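PDB 3PP9: putative streptothricin acetyltransferase from Bacillus anthracis, which binds acetyl coenzyme A and, as a putative streptothricin acetyltransferase of the GNAT family, probably transfers the acetyl group to that antibiotic. Local coordinates for residues A[53-58]-A[142-147]; A[99-104]-A[127-132]; A[14-19]-A[65-70]; A[120-125]-A[155-160]. One frame throughout, in Å; residues are numbered along the deposited sequence. Where two conformers were deposited one is given.

Contact 1: residues A[53-58]-A[142-147]; sequences YEKSYL and QNNNVA. With ACO (acetyl coenzyme *a), chain D.
The backbones of 53-58 and 142-147 stay well apart, Tyr53 CA and Asn144 CA at 10.4 Å being the closest pair, so side chains and water make the contact. Asn144 ND2 gives a hydrogen bond to Tyr53 OH (2.7 Å); it is bent, at 139°, and the hydroxyl lies tilted from the amide plane. Lys55 NZ is 3.6 Å from Gln142 NE2, and the bonds of its ammonium group go to two waters. One water accepts from Lys55 NZ and lies 2.7 Å from Asn144 OD1, to which it donates. The other accepts from both Lys55 NZ and Asn144 ND2 and donates to Gln142 OE1, so both atoms of the Asn144 amide are engaged. Beside this network lies the cofactor: Asn145 ND2 donates almost straight (170°) to ACO O5P, at 3.0 Å. Tyr57 lays one ring face against the thioester arm, with its CE1 3.4 Å from ACO C2P. In the GNAT fold this contact flanks the acetyl coenzyme A pocket. Strand 43-56 pairs with strand 25-36 through Tyr53-Val28 and Lys55-Phe26, while Asn145 forms the N-cap of helix 146-154, OD1 accepting from Ala148 N, after the type I turn (Gln142 to Asn145) leading out of strand 136-142.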
# COMPACT_ATOMS: atom_id res chain seq x y z
N TYR A 53 17.37 -20.40 -2.38
CA TYR A 53 16.58 -20.94 -1.31
C TYR A 53 15.14 -21.07 -1.75
O TYR A 53 14.73 -20.46 -2.75
CB TYR A 53 16.69 -20.08 -0.04
CG TYR A 53 16.20 -18.65 -0.13
CD1 TYR A 53 14.92 -18.29 0.29
CD2 TYR A 53 17.02 -17.65 -0.61
CE1 TYR A 53 14.51 -16.98 0.24
CE2 TYR A 53 16.62 -16.35 -0.66
CZ TYR A 53 15.36 -16.01 -0.25
OH TYR A 53 14.99 -14.69 -0.35
N GLU A 54 14.38 -21.87 -1.04
CA GLU A 54 12.96 -22.06 -1.32
C GLU A 54 12.12 -21.39 -0.27
O GLU A 54 12.47 -21.35 0.91
CB GLU A 54 12.56 -23.55 -1.39
CG GLU A 54 12.93 -24.22 -2.67
CD GLU A 54 12.42 -25.64 -2.77
OE1 GLU A 54 12.15 -26.08 -3.90
OE2 GLU A 54 12.25 -26.31 -1.72
N LYS A 55 11.01 -20.82 -0.71
CA LYS A 55 10.08 -20.17 0.20
C LYS A 55 8.68 -20.32 -0.33
O LYS A 55 8.47 -20.56 -1.51
CB LYS A 55 10.38 -18.69 0.40
CG LYS A 55 10.37 -17.84 -0.87
CD LYS A 55 10.39 -16.34 -0.56
CE LYS A 55 9.06 -15.90 0.08
NZ LYS A 55 8.89 -14.42 0.23
N SER A 56 7.71 -20.20 0.57
CA SER A 56 6.30 -20.29 0.21
C SER A 56 5.80 -18.87 0.09
O SER A 56 6.23 -18.00 0.85
CB SER A 56 5.52 -21.04 1.29
OG SER A 56 6.04 -22.34 1.51
N TYR A 57 4.92 -18.61 -0.87
CA TYR A 57 4.39 -17.28 -1.03
C TYR A 57 3.60 -16.88 0.23
O TYR A 57 3.76 -15.78 0.75
CB TYR A 57 3.52 -17.19 -2.27
CG TYR A 57 2.87 -15.85 -2.35
CD1 TYR A 57 3.64 -14.72 -2.54
CD2 TYR A 57 1.50 -15.70 -2.26
CE1 TYR A 57 3.06 -13.47 -2.61
CE2 TYR A 57 0.91 -14.46 -2.34
CZ TYR A 57 1.70 -13.35 -2.52
OH TYR A 57 1.14 -12.10 -2.60
N LEU A 58 2.74 -17.80 0.67
CA LEU A 58 1.92 -17.64 1.86
C LEU A 58 2.49 -18.53 2.97
O LEU A 58 3.48 -18.20 3.60
CB LEU A 58 0.48 -18.08 1.59
CG LEU A 58 -0.31 -17.35 0.52
CD1 LEU A 58 -1.70 -17.96 0.45
CD2 LEU A 58 -0.39 -15.86 0.82
N GLN A 142 7.75 -9.09 -4.22
CA GLN A 142 9.04 -8.77 -3.60
C GLN A 142 10.08 -8.87 -4.71
O GLN A 142 9.92 -9.65 -5.66
CB GLN A 142 9.43 -9.72 -2.48
CG GLN A 142 8.54 -9.65 -1.26
CD GLN A 142 9.06 -10.47 -0.09
OE1 GLN A 142 10.27 -10.65 0.08
NE2 GLN A 142 8.15 -10.95 0.75
N ASN A 143 11.17 -8.12 -4.57
CA ASN A 143 12.24 -8.10 -5.55
C ASN A 143 12.99 -9.43 -5.64
O ASN A 143 13.70 -9.65 -6.59
CB ASN A 143 13.23 -6.95 -5.35
CG ASN A 143 14.07 -7.12 -4.12
OD1 ASN A 143 13.59 -7.58 -3.08
ND2 ASN A 143 15.34 -6.71 -4.20
N ASN A 144 12.79 -10.33 -4.67
CA ASN A 144 13.43 -11.63 -4.76
C ASN A 144 12.58 -12.67 -5.47
O ASN A 144 13.00 -13.83 -5.53
CB ASN A 144 13.87 -12.14 -3.37
CG ASN A 144 12.73 -12.42 -2.43
OD1 ASN A 144 11.58 -12.12 -2.73
ND2 ASN A 144 13.04 -13.02 -1.27
N ASN A 145 11.41 -12.30 -5.99
CA ASN A 145 10.57 -13.24 -6.73
C ASN A 145 10.71 -12.89 -8.21
O ASN A 145 9.80 -12.36 -8.83
CB ASN A 145 9.13 -13.18 -6.25
CG ASN A 145 8.29 -14.32 -6.76
OD1 ASN A 145 8.71 -15.08 -7.65
ND2 ASN A 145 7.09 -14.47 -6.17
N VAL A 146 11.89 -13.19 -8.76
CA VAL A 146 12.18 -12.88 -10.16
C VAL A 146 11.26 -13.65 -11.11
O VAL A 146 10.82 -13.10 -12.12
CB VAL A 146 13.69 -13.06 -10.48
CG1 VAL A 146 13.97 -12.81 -11.97
CG2 VAL A 146 14.52 -12.10 -9.61
N ALA A 147 10.89 -14.88 -10.75
CA ALA A 147 9.99 -15.67 -11.60
C ALA A 147 8.68 -14.91 -11.79
O ALA A 147 8.19 -14.77 -12.90
CB ALA A 147 9.69 -17.02 -10.98
N1A ACO D . 10.92 -17.05 -15.46
C2A ACO D . 10.76 -16.36 -16.61
N3A ACO D . 9.59 -16.27 -17.26
C4A ACO D . 8.49 -16.89 -16.75
C5A ACO D . 8.60 -17.66 -15.51
C6A ACO D . 9.91 -17.73 -14.87
N6A ACO D . 10.05 -18.43 -13.73
N7A ACO D . 7.39 -18.17 -15.24
C8A ACO D . 6.57 -17.76 -16.23
N9A ACO D . 7.22 -16.99 -17.12
C1B ACO D . 6.69 -16.41 -18.36
C2B ACO D . 6.47 -17.56 -19.34
O2B ACO D . 7.63 -17.95 -20.09
C3B ACO D . 5.36 -17.05 -20.22
O3B ACO D . 5.92 -16.27 -21.26
P3B ACO D . 5.39 -16.34 -22.78
O7A ACO D . 3.95 -15.86 -22.70
O8A ACO D . 5.55 -17.79 -23.14
O9A ACO D . 6.34 -15.38 -23.47
C4B ACO D . 4.55 -16.16 -19.29
O4B ACO D . 5.41 -15.78 -18.21
C5B ACO D . 3.32 -16.89 -18.77
O5B ACO D . 3.74 -17.94 -17.90
P1A ACO D . 2.71 -19.05 -17.39
O1A ACO D . 3.20 -20.42 -17.83
O2A ACO D . 1.34 -18.60 -17.79
O3A ACO D . 2.91 -18.89 -15.80
P2A ACO D . 2.63 -19.99 -14.68
O4A ACO D . 3.95 -20.66 -14.44
O5A ACO D . 1.43 -20.84 -14.98
O6A ACO D . 2.21 -19.09 -13.40
CBP ACO D . 3.01 -17.98 -11.43
CCP ACO D . 3.01 -18.02 -12.95
CDP ACO D . 3.76 -16.74 -10.96
CEP ACO D . 1.57 -17.94 -10.92
CAP ACO D . 3.69 -19.24 -10.88
OAP ACO D . 5.12 -19.18 -11.16
C9P ACO D . 3.55 -19.42 -9.39
O9P ACO D . 2.54 -19.87 -8.91
N8P ACO D . 4.58 -19.08 -8.60
C7P ACO D . 4.56 -19.27 -7.15
C6P ACO D . 3.60 -18.36 -6.43
C5P ACO D . 3.93 -16.93 -6.75
O5P ACO D . 5.08 -16.54 -6.79
N4P ACO D . 2.92 -16.13 -6.98
C3P ACO D . 3.06 -14.72 -7.30
C2P ACO D . 3.27 -13.99 -5.97
S1P ACO D . 2.91 -12.25 -6.10
C ACO D . 1.22 -12.23 -6.04
O ACO D . 0.59 -13.26 -5.96
CH3 ACO D . 0.52 -10.91 -6.10
O HOH W 1 9.23 -13.37 -2.38
O HOH W 2 11.38 -13.30 1.21

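Contact 2: residues A[99-104]-A[127-132]; sequences NYAYIE and QWAKEG
Trp128 and Ala129 of one helical turn meet the single methyl group of Ala101 where strand and helix come close, Ala101 CA and Ala129 CA lying 5.6 Å apart. Trp128 CB itself stands off, 6.6 Å from Ala101 CB. With CG anti to the backbone N (chi1 180°) and the indole turned by chi2 of 81°, the six-membered ring is swung toward the strand. Along that ring the approach closes: CE3 comes to 4.2 Å from Ala101 CB and CZ3 to 3.9 Å. Beyond it the ring recedes again, CH2 being 5.1 Å from the same methyl. Ala101 CB lies near the indole plane, so Trp128 touches it with an edge and not with a face. On its other neighbour, Ala129 CB, the methyl rests at 3.8 Å. All three residues are buried and the contact is purely apolar, with no hydrogen bond across it. Strand 101-108, helix 117-131 and strand 136-142 form a beta-alpha-beta unit, and this is where its helix packs on its first strand: Ala101 pairs through its backbone with Gly136 and Met138, while Trp128 also rests on Leu93 of strand 86-95 and on Met134 in the loop.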
# COMPACT_ATOMS: atom_id res chain seq x y z
N ASN A 99 -9.53 2.08 -7.51
CA ASN A 99 -10.37 1.50 -8.54
C ASN A 99 -9.79 0.35 -9.32
O ASN A 99 -10.53 -0.32 -10.02
CB ASN A 99 -10.99 2.55 -9.46
CG ASN A 99 -11.98 3.45 -8.73
OD1 ASN A 99 -12.07 4.64 -9.01
ND2 ASN A 99 -12.72 2.87 -7.78
N TYR A 100 -8.50 0.05 -9.20
CA TYR A 100 -7.94 -1.07 -9.92
C TYR A 100 -8.28 -2.39 -9.27
O TYR A 100 -8.55 -2.48 -8.07
CB TYR A 100 -6.39 -0.98 -9.95
CG TYR A 100 -5.77 -0.18 -11.07
CD1 TYR A 100 -6.24 1.08 -11.40
CD2 TYR A 100 -4.66 -0.66 -11.76
CE1 TYR A 100 -5.67 1.80 -12.43
CE2 TYR A 100 -4.07 0.08 -12.79
CZ TYR A 100 -4.60 1.31 -13.11
OH TYR A 100 -4.07 2.11 -14.11
N ALA A 101 -8.30 -3.44 -10.08
CA ALA A 101 -8.42 -4.79 -9.57
C ALA A 101 -7.03 -5.02 -8.95
O ALA A 101 -6.03 -4.56 -9.50
CB ALA A 101 -8.66 -5.76 -10.68
N TYR A 102 -6.99 -5.70 -7.83
CA TYR A 102 -5.75 -5.98 -7.10
C TYR A 102 -5.62 -7.49 -6.91
O TYR A 102 -6.52 -8.15 -6.38
CB TYR A 102 -5.82 -5.27 -5.73
CG TYR A 102 -4.57 -5.34 -4.90
CD1 TYR A 102 -4.30 -6.44 -4.10
CD2 TYR A 102 -3.68 -4.28 -4.89
CE1 TYR A 102 -3.16 -6.50 -3.33
CE2 TYR A 102 -2.51 -4.36 -4.13
CZ TYR A 102 -2.27 -5.47 -3.36
OH TYR A 102 -1.12 -5.53 -2.59
N ILE A 103 -4.48 -8.03 -7.34
CA ILE A 103 -4.23 -9.45 -7.19
C ILE A 103 -3.60 -9.70 -5.83
O ILE A 103 -2.45 -9.34 -5.60
CB ILE A 103 -3.29 -9.99 -8.28
CG1 ILE A 103 -3.83 -9.70 -9.68
CG2 ILE A 103 -3.05 -11.50 -8.02
CD1 ILE A 103 -2.85 -10.10 -10.81
N GLU A 104 -4.37 -10.30 -4.94
CA GLU A 104 -3.90 -10.63 -3.61
C GLU A 104 -2.97 -11.83 -3.64
O GLU A 104 -2.04 -11.91 -2.83
CB GLU A 104 -5.07 -10.96 -2.71
CG GLU A 104 -5.97 -9.77 -2.41
CD GLU A 104 -5.38 -8.79 -1.43
OE1 GLU A 104 -4.31 -9.05 -0.84
OE2 GLU A 104 -6.00 -7.73 -1.23
N GLN A 127 -10.88 -9.80 -17.43
CA GLN A 127 -12.32 -9.79 -17.75
C GLN A 127 -13.13 -9.31 -16.54
O GLN A 127 -14.02 -8.48 -16.67
CB GLN A 127 -12.81 -11.18 -18.16
CG GLN A 127 -12.23 -11.74 -19.46
CD GLN A 127 -12.84 -11.14 -20.70
OE1 GLN A 127 -12.50 -11.52 -21.82
NE2 GLN A 127 -13.77 -10.20 -20.51
N TRP A 128 -12.81 -9.83 -15.37
CA TRP A 128 -13.50 -9.45 -14.15
C TRP A 128 -13.35 -7.95 -13.88
O TRP A 128 -14.32 -7.25 -13.59
CB TRP A 128 -12.97 -10.26 -12.97
CG TRP A 128 -13.62 -9.94 -11.66
CD1 TRP A 128 -14.82 -10.42 -11.20
CD2 TRP A 128 -13.09 -9.12 -10.61
NE1 TRP A 128 -15.09 -9.91 -9.95
CE2 TRP A 128 -14.03 -9.14 -9.55
CE3 TRP A 128 -11.90 -8.41 -10.43
CZ2 TRP A 128 -13.82 -8.46 -8.36
CZ3 TRP A 128 -11.70 -7.72 -9.26
CH2 TRP A 128 -12.66 -7.76 -8.23
N ALA A 129 -12.12 -7.46 -14.02
CA ALA A 129 -11.84 -6.05 -13.82
C ALA A 129 -12.68 -5.22 -14.77
O ALA A 129 -13.34 -4.26 -14.36
CB ALA A 129 -10.37 -5.78 -14.06
N LYS A 130 -12.69 -5.59 -16.04
CA LYS A 130 -13.47 -4.81 -17.01
C LYS A 130 -14.98 -4.85 -16.73
O LYS A 130 -15.68 -3.82 -16.85
CB LYS A 130 -13.14 -5.26 -18.43
CG LYS A 130 -11.70 -4.98 -18.81
CD LYS A 130 -11.36 -5.52 -20.18
CE LYS A 130 -9.89 -5.33 -20.51
NZ LYS A 130 -9.52 -5.85 -21.87
N GLU A 131 -15.48 -6.02 -16.34
CA GLU A 131 -16.91 -6.18 -16.01
C GLU A 131 -17.33 -5.25 -14.87
O GLU A 131 -18.48 -4.78 -14.81
CB GLU A 131 -17.23 -7.64 -15.69
CG GLU A 131 -17.22 -8.53 -16.92
CD GLU A 131 -17.41 -10.01 -16.63
OE1 GLU A 131 -17.40 -10.41 -15.44
OE2 GLU A 131 -17.54 -10.78 -17.61
N GLY A 132 -16.38 -4.96 -13.98
CA GLY A 132 -16.60 -4.07 -12.84
C GLY A 132 -16.19 -2.63 -13.09
O GLY A 132 -16.12 -1.84 -12.15

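Contact 3: residues A[14-19]-A[65-70]; sequences NDLDNF and LVYNEY
Phe19 and Tyr67 stack face to face, their ring centroids 4.1 Å apart and their planes inclined by 28°. The overlap is offset: Tyr67 CE2 stands over the centre of the Phe19 ring, 3.3 Å above its plane, whereas Phe19 CE1 falls toward the rim of the tyrosine ring. The two side chains arrive from opposite directions, and Tyr67 OH lies 3.3 Å from Phe19 CE2. Leu16, its CG anti to the carbonyl carbon (chi1 -64°), adds a second apolar touch: CD2 lies at the edge of the tyrosine ring, near its plane, 3.7 Å from Tyr67 CB. The other methyl, CD1, reaches Asn68 ND2 at 3.6 Å, the leucine crossing that side chain at about a right angle. Further out, a 3-10 turn carries Tyr67, its CB directed at 14-19, and Asn68 at the flank, with Tyr70 N bonded to Tyr67 O (2.9 Å). Asp15, next to Leu16, is held by a salt bridge to Arg9 and by a bond from Glu12 N. The contact clasps two surface loops, one after strand 7-10 and one before strand 76-83; Phe19 leans on Ile87 of strand 86-95, Tyr67 on Ile78 of strand 76-83, and both on Leu11.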
# COMPACT_ATOMS: atom_id res chain seq x y z
N ASN A 14 -19.26 -25.08 -2.72
CA ASN A 14 -19.11 -26.52 -2.85
C ASN A 14 -17.68 -26.98 -3.24
O ASN A 14 -17.37 -28.16 -3.16
CB ASN A 14 -20.23 -27.09 -3.77
CG ASN A 14 -21.67 -26.94 -3.18
OD1 ASN A 14 -22.67 -27.06 -3.90
ND2 ASN A 14 -21.76 -26.66 -1.88
N ASP A 15 -16.80 -26.05 -3.63
CA ASP A 15 -15.41 -26.38 -3.96
C ASP A 15 -14.50 -26.36 -2.73
O ASP A 15 -13.40 -26.90 -2.77
CB ASP A 15 -14.80 -25.32 -4.91
CG ASP A 15 -15.49 -25.26 -6.26
OD1 ASP A 15 -15.89 -26.32 -6.79
OD2 ASP A 15 -15.56 -24.14 -6.83
N LEU A 16 -14.94 -25.71 -1.66
CA LEU A 16 -14.09 -25.54 -0.46
C LEU A 16 -13.46 -26.78 0.17
O LEU A 16 -12.34 -26.71 0.68
CB LEU A 16 -14.82 -24.70 0.60
CG LEU A 16 -15.12 -23.26 0.16
CD1 LEU A 16 -15.97 -22.52 1.19
CD2 LEU A 16 -13.81 -22.50 -0.12
N ASP A 17 -14.17 -27.91 0.15
CA ASP A 17 -13.65 -29.16 0.72
C ASP A 17 -12.92 -30.01 -0.31
O ASP A 17 -12.18 -30.93 0.04
CB ASP A 17 -14.78 -29.97 1.36
CG ASP A 17 -15.38 -29.27 2.57
OD1 ASP A 17 -14.79 -28.28 3.05
OD2 ASP A 17 -16.44 -29.73 3.05
N ASN A 18 -13.12 -29.70 -1.60
CA ASN A 18 -12.47 -30.42 -2.70
C ASN A 18 -11.21 -29.66 -3.09
O ASN A 18 -10.59 -29.92 -4.13
CB ASN A 18 -13.38 -30.40 -3.94
CG ASN A 18 -14.75 -31.01 -3.70
OD1 ASN A 18 -14.94 -31.80 -2.77
ND2 ASN A 18 -15.71 -30.67 -4.57
N PHE A 19 -10.81 -28.72 -2.23
CA PHE A 19 -9.70 -27.88 -2.53
C PHE A 19 -8.44 -28.60 -2.03
O PHE A 19 -8.26 -28.80 -0.82
CB PHE A 19 -9.91 -26.53 -1.86
CG PHE A 19 -9.35 -25.40 -2.64
CD1 PHE A 19 -10.19 -24.46 -3.23
CD2 PHE A 19 -7.99 -25.30 -2.86
CE1 PHE A 19 -9.67 -23.43 -3.95
CE2 PHE A 19 -7.49 -24.27 -3.60
CZ PHE A 19 -8.32 -23.34 -4.15
N LEU A 65 -5.10 -15.92 4.20
CA LEU A 65 -6.04 -16.10 3.08
C LEU A 65 -7.12 -17.12 3.42
O LEU A 65 -6.81 -18.31 3.62
CB LEU A 65 -5.31 -16.57 1.82
CG LEU A 65 -6.18 -16.92 0.62
CD1 LEU A 65 -7.05 -15.72 0.18
CD2 LEU A 65 -5.34 -17.43 -0.55
N VAL A 66 -8.38 -16.67 3.48
CA VAL A 66 -9.51 -17.55 3.77
C VAL A 66 -10.39 -17.50 2.53
O VAL A 66 -11.04 -16.48 2.27
CB VAL A 66 -10.28 -17.08 4.99
CG1 VAL A 66 -11.50 -17.98 5.24
CG2 VAL A 66 -9.37 -17.05 6.22
N TYR A 67 -10.42 -18.59 1.77
CA TYR A 67 -11.17 -18.60 0.50
C TYR A 67 -12.64 -18.20 0.64
O TYR A 67 -13.19 -17.49 -0.22
CB TYR A 67 -11.11 -19.96 -0.22
CG TYR A 67 -9.75 -20.58 -0.47
CD1 TYR A 67 -8.69 -19.83 -0.92
CD2 TYR A 67 -9.59 -21.95 -0.38
CE1 TYR A 67 -7.45 -20.43 -1.18
CE2 TYR A 67 -8.38 -22.56 -0.62
CZ TYR A 67 -7.31 -21.80 -1.02
OH TYR A 67 -6.11 -22.44 -1.28
N ASN A 68 -13.30 -18.63 1.71
CA ASN A 68 -14.72 -18.32 1.91
C ASN A 68 -15.04 -16.83 1.92
O ASN A 68 -16.17 -16.42 1.64
CB ASN A 68 -15.21 -18.98 3.21
CG ASN A 68 -16.71 -18.97 3.35
OD1 ASN A 68 -17.24 -18.59 4.40
ND2 ASN A 68 -17.41 -19.39 2.31
N GLU A 69 -14.06 -16.00 2.27
CA GLU A 69 -14.24 -14.55 2.31
C GLU A 69 -14.42 -13.95 0.93
O GLU A 69 -14.81 -12.79 0.81
CB GLU A 69 -13.02 -13.87 2.94
CG GLU A 69 -12.76 -14.23 4.38
CD GLU A 69 -11.57 -13.49 4.97
OE1 GLU A 69 -10.92 -12.68 4.26
OE2 GLU A 69 -11.29 -13.70 6.16
N TYR A 70 -14.14 -14.74 -0.11
CA TYR A 70 -14.21 -14.29 -1.50
C TYR A 70 -15.38 -14.86 -2.25
O TYR A 70 -15.51 -14.63 -3.44
CB TYR A 70 -12.89 -14.61 -2.23
CG TYR A 70 -11.75 -13.79 -1.69
CD1 TYR A 70 -11.11 -14.13 -0.51
CD2 TYR A 70 -11.31 -12.65 -2.35
CE1 TYR A 70 -10.08 -13.36 -0.01
CE2 TYR A 70 -10.28 -11.88 -1.85
CZ TYR A 70 -9.67 -12.24 -0.69
OH TYR A 70 -8.65 -11.47 -0.19

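Contact 4: residues A[120-125]-A[155-160]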
# COMPACT_ATOMS: atom_id res chain seq x y z
N ARG A 120 -3.63 -17.64 -18.27
CA ARG A 120 -5.09 -17.82 -18.40
C ARG A 120 -5.80 -17.23 -17.17
O ARG A 120 -6.88 -16.68 -17.28
CB ARG A 120 -5.45 -19.30 -18.59
CG ARG A 120 -5.13 -19.87 -19.94
CD ARG A 120 -6.18 -19.45 -20.97
NE ARG A 120 -7.50 -19.93 -20.56
CZ ARG A 120 -8.01 -21.14 -20.82
NH1 ARG A 120 -7.31 -22.03 -21.53
NH2 ARG A 120 -9.22 -21.45 -20.38
N LEU A 121 -5.20 -17.36 -15.98
CA LEU A 121 -5.80 -16.79 -14.77
C LEU A 121 -5.81 -15.25 -14.87
O LEU A 121 -6.81 -14.63 -14.52
CB LEU A 121 -5.11 -17.28 -13.51
CG LEU A 121 -5.39 -18.73 -13.14
CD1 LEU A 121 -4.36 -19.25 -12.14
CD2 LEU A 121 -6.78 -18.90 -12.58
N ILE A 122 -4.72 -14.68 -15.37
CA ILE A 122 -4.60 -13.24 -15.56
C ILE A 122 -5.65 -12.78 -16.58
O ILE A 122 -6.32 -11.77 -16.38
CB ILE A 122 -3.17 -12.83 -16.00
CG1 ILE A 122 -2.17 -13.04 -14.86
CG2 ILE A 122 -3.12 -11.35 -16.43
CD1 ILE A 122 -2.41 -12.20 -13.61
N ALA A 123 -5.83 -13.53 -17.67
CA ALA A 123 -6.83 -13.16 -18.66
C ALA A 123 -8.21 -13.07 -18.02
O ALA A 123 -8.97 -12.13 -18.28
CB ALA A 123 -6.84 -14.13 -19.81
N GLN A 124 -8.55 -14.04 -17.16
CA GLN A 124 -9.84 -14.01 -16.51
C GLN A 124 -9.95 -12.83 -15.54
O GLN A 124 -11.00 -12.24 -15.40
CB GLN A 124 -10.15 -15.32 -15.79
CG GLN A 124 -11.50 -15.36 -15.12
CD GLN A 124 -12.66 -15.25 -16.08
OE1 GLN A 124 -12.79 -16.08 -16.98
NE2 GLN A 124 -13.53 -14.26 -15.88
N ALA A 125 -8.86 -12.50 -14.87
CA ALA A 125 -8.84 -11.38 -13.95
C ALA A 125 -9.08 -10.09 -14.71
O ALA A 125 -9.78 -9.22 -14.21
CB ALA A 125 -7.49 -11.33 -13.20
N CYS A 155 3.08 -10.56 -19.15
CA CYS A 155 1.65 -10.30 -19.17
C CYS A 155 1.30 -8.83 -19.45
O CYS A 155 0.11 -8.47 -19.49
CB CYS A 155 0.98 -10.79 -17.88
SG CYS A 155 0.96 -12.58 -17.68
N GLY A 156 2.30 -7.98 -19.63
CA GLY A 156 2.07 -6.56 -19.94
C GLY A 156 2.13 -5.57 -18.81
O GLY A 156 1.90 -4.37 -19.01
N PHE A 157 2.44 -6.05 -17.61
CA PHE A 157 2.55 -5.17 -16.46
C PHE A 157 3.85 -4.39 -16.48
O PHE A 157 4.86 -4.84 -17.04
CB PHE A 157 2.52 -5.99 -15.16
CG PHE A 157 1.18 -6.62 -14.83
CD1 PHE A 157 0.75 -7.79 -15.45
CD2 PHE A 157 0.38 -6.07 -13.85
CE1 PHE A 157 -0.47 -8.37 -15.11
CE2 PHE A 157 -0.83 -6.65 -13.51
CZ PHE A 157 -1.27 -7.80 -14.14
N VAL A 158 3.82 -3.21 -15.88
CA VAL A 158 4.99 -2.35 -15.76
C VAL A 158 5.16 -1.95 -14.30
O VAL A 158 4.20 -1.93 -13.54
CB VAL A 158 4.87 -1.10 -16.64
CG1 VAL A 158 4.74 -1.50 -18.10
CG2 VAL A 158 3.72 -0.26 -16.21
N ILE A 159 6.39 -1.68 -13.90
CA ILE A 159 6.66 -1.27 -12.53
C ILE A 159 6.28 0.20 -12.35
O ILE A 159 6.75 1.07 -13.09
CB ILE A 159 8.13 -1.43 -12.17
CG1 ILE A 159 8.53 -2.90 -12.27
CG2 ILE A 159 8.35 -0.93 -10.75
CD1 ILE A 159 10.00 -3.15 -12.00
N GLY A 160 5.42 0.46 -11.36
CA GLY A 160 4.99 1.81 -11.06
C GLY A 160 5.57 2.37 -9.77
O GLY A 160 5.54 3.57 -9.56
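Ile122, on helix 117-131 of the GNAT fold, packs against Cys155 and Phe157, which flank Gly156, the positive-phi glycine of the Schellman motif that ends helix 146-154. Every touch across the contact is apolar, and no hydrogen bond or charge pair spans it. Two branches of the isoleucine divide the work: with chi1 at -69°, CG1 faces the cysteine sulfur, 4.2 Å from Cys155 SG, and CG2 faces Phe157 CE1 at the same 4.2 Å. The methyl lies near the plane of the phenyl ring, an approach at the edge. These are loose van der Waals distances, and the backbones stay apart, with Ile122 CA 7.8 Å from Cys155 CA.

Each segment has its own backbone bonding. The helix runs regularly through Ile122, Gln124 N bonding to Arg120 O at 3.1 Å. Across from it, two bonds back into the last turn close the Schellman motif, and Gly156 leaves the helix with a phi of 98°, a conformation readily open to glycine; the CB bonds of Cys155 and Phe157, before and after it, both point toward helix 117-131.

Aromatic and sheet contacts place the phenylalanine: its ring meets Tyr152 edge to face and packs on Trp181 and Leu183 of strand 178-184, while Ile122 rests on Ile91, Ile103 and Ile106. Farther along, strand 158-163 meets the second subunit, through backbone bonds from Gly160 and packing of Val158 on Leu165 of that subunit. Within the turn, Cys155 CB sits in the plane of the Phe157 ring, 3.9 Å from its CD1.

Contact 1 lies directly at the cofactor, with Tyr57, Asn145 and Ala147 touching acetyl coenzyme A and the Gln142 side chain about 4 Å from a potassium ion. In contact 4 the side chain of Cys155 is about 5 Å from acetyl coenzyme A. The side chains of Ala101 (contact 2) and Tyr67 (contact 3) are about 11 and 12 Å from that cofactor, though Ile103 of contact 2 lines its pocket. Contacts 2 and 4 share helix 117-131, their centres 11 Å apart, and Ile103 CD1 meets Ile122 CD1 at 3.5 Å. Tyr57 OH probably hydrogen-bonds Glu104 O, joining contact 1 to contact 2. Contact 3 reaches contact 1 by packing of Leu58 on Leu65, and contact 2 by Tyr70 on Glu104.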